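Local coordinates for uncharacterized protein (PDB 4FR9) that is of unknown function but has a BLIP-like fold and belongs to a putative beta-lactamase-inhibitor-like family of the PepSY clan, at residues 63-68 with 96-101; 72-77 with 105-110. One frame throughout, in Å; residues are numbered along the deposited sequence. Where two conformers were deposited one is given.

Contact 1: residues 63-68 with 96-101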
loop_
_atom_site.group_PDB
_atom_site.type_symbol
_atom_site.label_atom_id
_atom_site.label_comp_id
_atom_site.label_asym_id
_atom_site.label_seq_id
_atom_site.Cartn_x
_atom_site.Cartn_y
_atom_site.Cartn_z
ATOM N N THR A 63 -1.965 2.744 -4.782
ATOM C CA THR A 63 -0.828 3.331 -4.094
ATOM C C THR A 63 -0.724 2.711 -2.718
ATOM O O THR A 63 -1.724 2.707 -1.981
ATOM C CB THR A 63 -0.966 4.863 -3.976
ATOM O OG1 THR A 63 -1.059 5.397 -5.306
ATOM C CG2 THR A 63 0.189 5.483 -3.238
ATOM N N GLU A 64 0.465 2.269 -2.343
ATOM C CA GLU A 64 0.776 1.879 -0.983
ATOM C C GLU A 64 1.667 2.943 -0.366
ATOM O O GLU A 64 2.709 3.278 -0.931
ATOM C CB GLU A 64 1.522 0.541 -0.983
ATOM C CG GLU A 64 1.910 0.115 0.403
ATOM C CD GLU A 64 2.539 -1.255 0.493
ATOM O OE1 GLU A 64 2.349 -2.095 -0.418
ATOM O OE2 GLU A 64 3.189 -1.540 1.535
ATOM N N THR A 65 1.242 3.458 0.796
ATOM C CA THR A 65 1.989 4.467 1.539
ATOM C C THR A 65 2.462 3.883 2.853
ATOM O O THR A 65 1.654 3.342 3.619
ATOM C CB THR A 65 1.125 5.690 1.804
ATOM O OG1 THR A 65 0.690 6.233 0.550
ATOM C CG2 THR A 65 1.889 6.744 2.590
ATOM N N GLU A 66 3.749 4.012 3.139
ATOM C CA GLU A 66 4.281 3.566 4.398
ATOM C C GLU A 66 3.961 4.572 5.523
ATOM O O GLU A 66 4.174 5.765 5.369
ATOM C CB GLU A 66 5.790 3.368 4.259
ATOM C CG GLU A 66 6.458 2.841 5.482
ATOM C CD GLU A 66 5.965 1.467 5.835
ATOM O OE1 GLU A 66 6.182 0.520 5.040
ATOM O OE2 GLU A 66 5.344 1.338 6.900
ATOM N N LEU A 67 3.409 4.067 6.627
ATOM C CA LEU A 67 3.158 4.875 7.824
ATOM C C LEU A 67 4.157 4.425 8.911
ATOM O O LEU A 67 4.701 3.346 8.874
ATOM C CB LEU A 67 1.710 4.719 8.282
ATOM C CG LEU A 67 0.661 5.299 7.330
ATOM C CD1 LEU A 67 -0.752 5.129 7.924
ATOM C CD2 LEU A 67 0.918 6.756 6.875
ATOM N N ASN A 68 4.443 5.287 9.861
ATOM C CA ASN A 68 5.589 4.979 10.789
ATOM C C ASN A 68 5.127 4.063 11.957
ATOM O O ASN A 68 5.888 3.270 12.532
ATOM C CB ASN A 68 6.250 6.262 11.351
ATOM C CG ASN A 68 6.810 7.193 10.259
ATOM O OD1 ASN A 68 7.258 6.734 9.197
ATOM N ND2 ASN A 68 6.805 8.510 10.539
ATOM N N ILE A 96 -1.009 2.357 4.233
ATOM C CA ILE A 96 -2.259 2.709 3.590
ATOM C C ILE A 96 -2.263 2.152 2.173
ATOM O O ILE A 96 -1.250 2.276 1.471
ATOM C CB ILE A 96 -2.481 4.211 3.401
ATOM C CG1 ILE A 96 -2.027 4.977 4.634
ATOM C CG2 ILE A 96 -3.998 4.482 3.131
ATOM C CD1 ILE A 96 -2.227 6.484 4.518
ATOM N N LEU A 97 -3.364 1.524 1.751
ATOM C CA LEU A 97 -3.599 1.118 0.381
ATOM C C LEU A 97 -4.747 1.921 -0.160
ATOM O O LEU A 97 -5.806 1.989 0.448
ATOM C CB LEU A 97 -3.888 -0.373 0.297
ATOM C CG LEU A 97 -2.795 -1.300 0.837
ATOM C CD1 LEU A 97 -3.251 -2.762 0.865
ATOM C CD2 LEU A 97 -1.485 -1.139 0.091
ATOM N N GLU A 98 -4.529 2.573 -1.308
ATOM C CA GLU A 98 -5.539 3.341 -1.972
ATOM C C GLU A 98 -5.759 2.815 -3.374
ATOM O O GLU A 98 -4.811 2.395 -4.033
ATOM C CB GLU A 98 -5.139 4.808 -2.024
ATOM C CG GLU A 98 -5.117 5.486 -0.671
ATOM C CD GLU A 98 -4.591 6.880 -0.747
ATOM O OE1 GLU A 98 -3.365 7.031 -0.847
ATOM O OE2 GLU A 98 -5.434 7.814 -0.727
ATOM N N TYR A 99 -7.014 2.831 -3.816
ATOM C CA TYR A 99 -7.448 2.214 -5.054
ATOM C C TYR A 99 -8.421 3.113 -5.791
ATOM O O TYR A 99 -9.085 3.967 -5.190
ATOM C CB TYR A 99 -8.204 0.947 -4.736
ATOM C CG TYR A 99 -7.480 -0.052 -3.880
ATOM C CD1 TYR A 99 -7.586 -0.020 -2.496
ATOM C CD2 TYR A 99 -6.711 -1.057 -4.437
ATOM C CE1 TYR A 99 -6.961 -0.957 -1.723
ATOM C CE2 TYR A 99 -6.083 -1.995 -3.654
ATOM C CZ TYR A 99 -6.238 -1.976 -2.291
ATOM O OH TYR A 99 -5.674 -2.947 -1.506
ATOM N N PRO A 100 -8.594 2.860 -7.094
ATOM C CA PRO A 100 -9.565 3.610 -7.877
ATOM C C PRO A 100 -11.028 3.157 -7.734
ATOM O O PRO A 100 -11.911 3.767 -8.347
ATOM C CB PRO A 100 -9.091 3.408 -9.340
ATOM C CG PRO A 100 -8.390 2.103 -9.311
ATOM C CD PRO A 100 -7.703 2.049 -7.956
ATOM N N ASN A 101 -11.269 2.075 -7.017
ATOM C CA ASN A 101 -12.609 1.599 -6.759
ATOM C C ASN A 101 -12.812 1.371 -5.268
ATOM O O ASN A 101 -11.885 1.427 -4.473
ATOM C CB ASN A 101 -12.927 0.309 -7.555
ATOM C CG ASN A 101 -12.136 -0.910 -7.108
ATOM O OD1 ASN A 101 -11.022 -0.798 -6.652
ATOM N ND2 ASN A 101 -12.694 -2.111 -7.365
HETATM O O HOH W 1 -1.609 5.051 -0.155
#
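Thr63 and Glu98, and two residues on Thr65 and Ile96, are the hydrogen-bonded pairs of two antiparallel strands, each closed by a reciprocal pair of N-H...O bonds. The shortest of the four runs from Thr65 N to Ile96 O (2.8 Å, N-H...O angle 165°). Between them Glu64 and Leu97 form a non-hydrogen-bonded pair, where the CA of Glu64 comes within 3.2 Å of Ile96 O in a CA-H...O contact. On the face that carries Glu64 and Leu97, the Glu64 side chain, with CG anti to the backbone N (chi1 178°), runs beside Leu97 in the same direction; its CB and CG both touch Leu97 CD2, the CB at 3.6 Å. Apolar packing on the opposite face, with Thr63, Thr65, Ile96 and Glu98, is closest beyond the last bonded pair, where Leu67 CD1 meets Ile96 CG1 at 3.5 Å and Leu67 CD2 reaches the Ile96 CD1 methyl.

Looser contact follows on the same face toward Glu98. Thr65 OG1 and Glu98 OE1 stand 4.4 Å apart and are joined through a water, 2.7 Å from Glu98 OE1, which also lies within hydrogen-bonding distance of Thr63 O, a carbonyl that already accepts from Glu98 N and may also receive a water proton. The hydroxyl of Thr63 turns to other partners, Tyr24 and Trp60. Past Glu98 strand 90-98 ends and the chain leaves the pairing as a loop. Running antiparallel, at 163° between their directions, strands 60-67 and 90-98 are adjacent members of the antiparallel sheet of this BLIP-like, PepSY-related fold.

Contact 2: residues 72-77 with 105-110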
loop_
_atom_site.group_PDB
_atom_site.type_symbol
_atom_site.label_atom_id
_atom_site.label_comp_id
_atom_site.label_asym_id
_atom_site.label_seq_id
_atom_site.Cartn_x
_atom_site.Cartn_y
_atom_site.Cartn_z
ATOM N N ASN A 72 -0.005 7.005 13.368
ATOM C CA ASN A 72 -0.293 7.686 12.109
ATOM C C ASN A 72 -1.631 7.295 11.505
ATOM O O ASN A 72 -1.987 7.800 10.451
ATOM C CB ASN A 72 0.826 7.425 11.105
ATOM C CG ASN A 72 2.149 7.980 11.567
ATOM O OD1 ASN A 72 3.159 7.277 11.520
ATOM N ND2 ASN A 72 2.144 9.222 12.027
ATOM N N LEU A 73 -2.357 6.383 12.153
ATOM C CA LEU A 73 -3.692 6.000 11.696
ATOM C C LEU A 73 -4.680 7.088 12.068
ATOM O O LEU A 73 -4.524 7.744 13.107
ATOM C CB LEU A 73 -4.117 4.705 12.347
ATOM C CG LEU A 73 -3.296 3.485 11.981
ATOM C CD1 LEU A 73 -3.632 2.298 12.884
ATOM C CD2 LEU A 73 -3.477 3.171 10.487
ATOM N N PRO A 74 -5.742 7.260 11.266
ATOM C CA PRO A 74 -6.801 8.208 11.651
ATOM C C PRO A 74 -7.471 7.746 12.947
ATOM O O PRO A 74 -7.473 6.545 13.265
ATOM C CB PRO A 74 -7.787 8.176 10.477
ATOM C CG PRO A 74 -7.332 7.152 9.570
ATOM C CD PRO A 74 -5.988 6.643 9.974
ATOM N N PRO A 75 -8.098 8.673 13.663
ATOM C CA PRO A 75 -8.720 8.350 14.943
ATOM C C PRO A 75 -9.618 7.092 14.952
ATOM O O PRO A 75 -9.497 6.256 15.828
ATOM C CB PRO A 75 -9.461 9.637 15.278
ATOM C CG PRO A 75 -8.580 10.677 14.692
ATOM C CD PRO A 75 -8.107 10.116 13.404
ATOM N N ALA A 76 -10.532 6.986 13.983
ATOM C CA ALA A 76 -11.450 5.855 14.006
ATOM C C ALA A 76 -10.719 4.534 13.840
ATOM O O ALA A 76 -11.165 3.491 14.341
ATOM C CB ALA A 76 -12.519 5.997 12.900
ATOM N N VAL A 77 -9.631 4.540 13.077
ATOM C CA VAL A 77 -8.872 3.329 12.784
ATOM C C VAL A 77 -8.004 2.957 13.976
ATOM O O VAL A 77 -7.936 1.798 14.367
ATOM C CB VAL A 77 -8.071 3.450 11.501
ATOM C CG1 VAL A 77 -7.294 2.166 11.213
ATOM C CG2 VAL A 77 -9.006 3.759 10.334
ATOM N N THR A 105 -9.903 3.280 0.256
ATOM C CA THR A 105 -8.804 3.344 1.187
ATOM C C THR A 105 -8.908 2.151 2.136
ATOM O O THR A 105 -9.985 1.895 2.691
ATOM C CB THR A 105 -8.836 4.640 1.978
ATOM O OG1 THR A 105 -8.822 5.747 1.093
ATOM C CG2 THR A 105 -7.649 4.786 2.910
ATOM N N GLU A 106 -7.797 1.467 2.362
ATOM C CA GLU A 106 -7.644 0.401 3.387
ATOM C C GLU A 106 -6.423 0.777 4.213
ATOM O O GLU A 106 -5.378 1.079 3.641
ATOM C CB GLU A 106 -7.333 -0.985 2.780
ATOM C CG GLU A 106 -8.492 -1.646 1.997
ATOM C CD GLU A 106 -8.076 -2.764 1.071
ATOM O OE1 GLU A 106 -6.874 -2.989 0.868
ATOM O OE2 GLU A 106 -9.012 -3.396 0.525
ATOM N N PHE A 107 -6.514 0.718 5.522
ATOM C CA PHE A 107 -5.351 0.842 6.412
ATOM C C PHE A 107 -4.980 -0.561 6.861
ATOM O O PHE A 107 -5.832 -1.287 7.379
ATOM C CB PHE A 107 -5.704 1.701 7.610
ATOM C CG PHE A 107 -5.946 3.111 7.251
ATOM C CD1 PHE A 107 -4.869 4.012 7.186
ATOM C CD2 PHE A 107 -7.191 3.567 6.931
ATOM C CE1 PHE A 107 -5.067 5.310 6.805
ATOM C CE2 PHE A 107 -7.391 4.900 6.542
ATOM C CZ PHE A 107 -6.323 5.757 6.496
ATOM N N VAL A 108 -3.714 -0.940 6.692
ATOM C CA VAL A 108 -3.275 -2.289 6.959
ATOM C C VAL A 108 -2.280 -2.262 8.100
ATOM O O VAL A 108 -1.215 -1.652 7.988
ATOM C CB VAL A 108 -2.680 -2.983 5.733
ATOM C CG1 VAL A 108 -2.405 -4.424 6.061
ATOM C CG2 VAL A 108 -3.611 -2.873 4.520
ATOM N N VAL A 109 -2.642 -2.931 9.178
ATOM C CA VAL A 109 -1.780 -3.079 10.342
ATOM C C VAL A 109 -1.308 -4.533 10.375
ATOM O O VAL A 109 -2.139 -5.440 10.446
ATOM C CB VAL A 109 -2.506 -2.718 11.658
ATOM C CG1 VAL A 109 -1.543 -2.834 12.868
ATOM C CG2 VAL A 109 -3.086 -1.343 11.584
ATOM N N THR A 110 0.007 -4.753 10.275
ATOM C CA THR A 110 0.578 -6.087 10.350
ATOM C C THR A 110 0.978 -6.355 11.777
ATOM O O THR A 110 1.749 -5.589 12.349
ATOM C CB THR A 110 1.812 -6.232 9.454
ATOM O OG1 THR A 110 1.495 -5.807 8.131
ATOM C CG2 THR A 110 2.338 -7.640 9.485
#
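Phe107 and Leu73 each have CG anti to their own carbonyl carbon (chi1 -68° and -65°), which sets CG of each beside its own backbone N. The two side chains slide past each other in opposite directions, with Leu73 CD2 3.7 Å from Phe107 CD1 and also near Phe107 CB. The other leucine methyl, CD1, continues to Val109 CG2 at 3.9 Å, so one forked side chain bridges two residues that project from the same face of the strand.

Pro74 approaches the ring tip to tip. Its CD lies over one face in a CH-pi contact, 3.8 Å from the ring centroid and 23° off the normal, shifted toward the CE1 and CZ rim. Its CG closes on Phe107 CZ at 3.5 Å, the shortest approach between the two segments. Val77 comes obliquely from the first turn of the helix, its CG2 3.9 Å from Phe107 CD2 and its CG1 near Phe107 CB. The ring is therefore held by three residues along its length: Pro74 at the far end, Leu73 and Val77 nearer the backbone. No hydrogen bond crosses between the segments; the contact is wholly apolar and largely buried.

Pro74 is also the N-cap residue of helix 75-83, and its O receives a weak bond from Val77 N, so the residue lying over one face of the ring also caps the helix start. Leu73 further touches Val94, and Val77 touches Phe121. The loop and first helical turn together pack on strand 105-112, Leu73 reaching strand 90-98 on one side and Val77 strand 118-121 on the other.

How the contacts relate
The centres of contacts 1 and 2 lie about 10 Å apart on one antiparallel sheet. Contact 1 pairs strands 60-67 and 90-98 edge to edge, whereas contact 2 sets the start of helix 75-83 on strand 105-112, the next strand over. Along the chain the segments alternate, 63-68, 72-77, 96-101, 105-110, so the two contacts interlock, one segment of each lying between the two segments of the other. Adjacent strands couple them directly: Leu97 N lies 2.8 Å from Glu106 O, Tyr99 OH probably bonds to Glu106 OE1, and Leu97 packs on Val108. Strand, helix, strand, strand thus follow one another within the PepSY-like family region, with the start of the helix packed on the sheet.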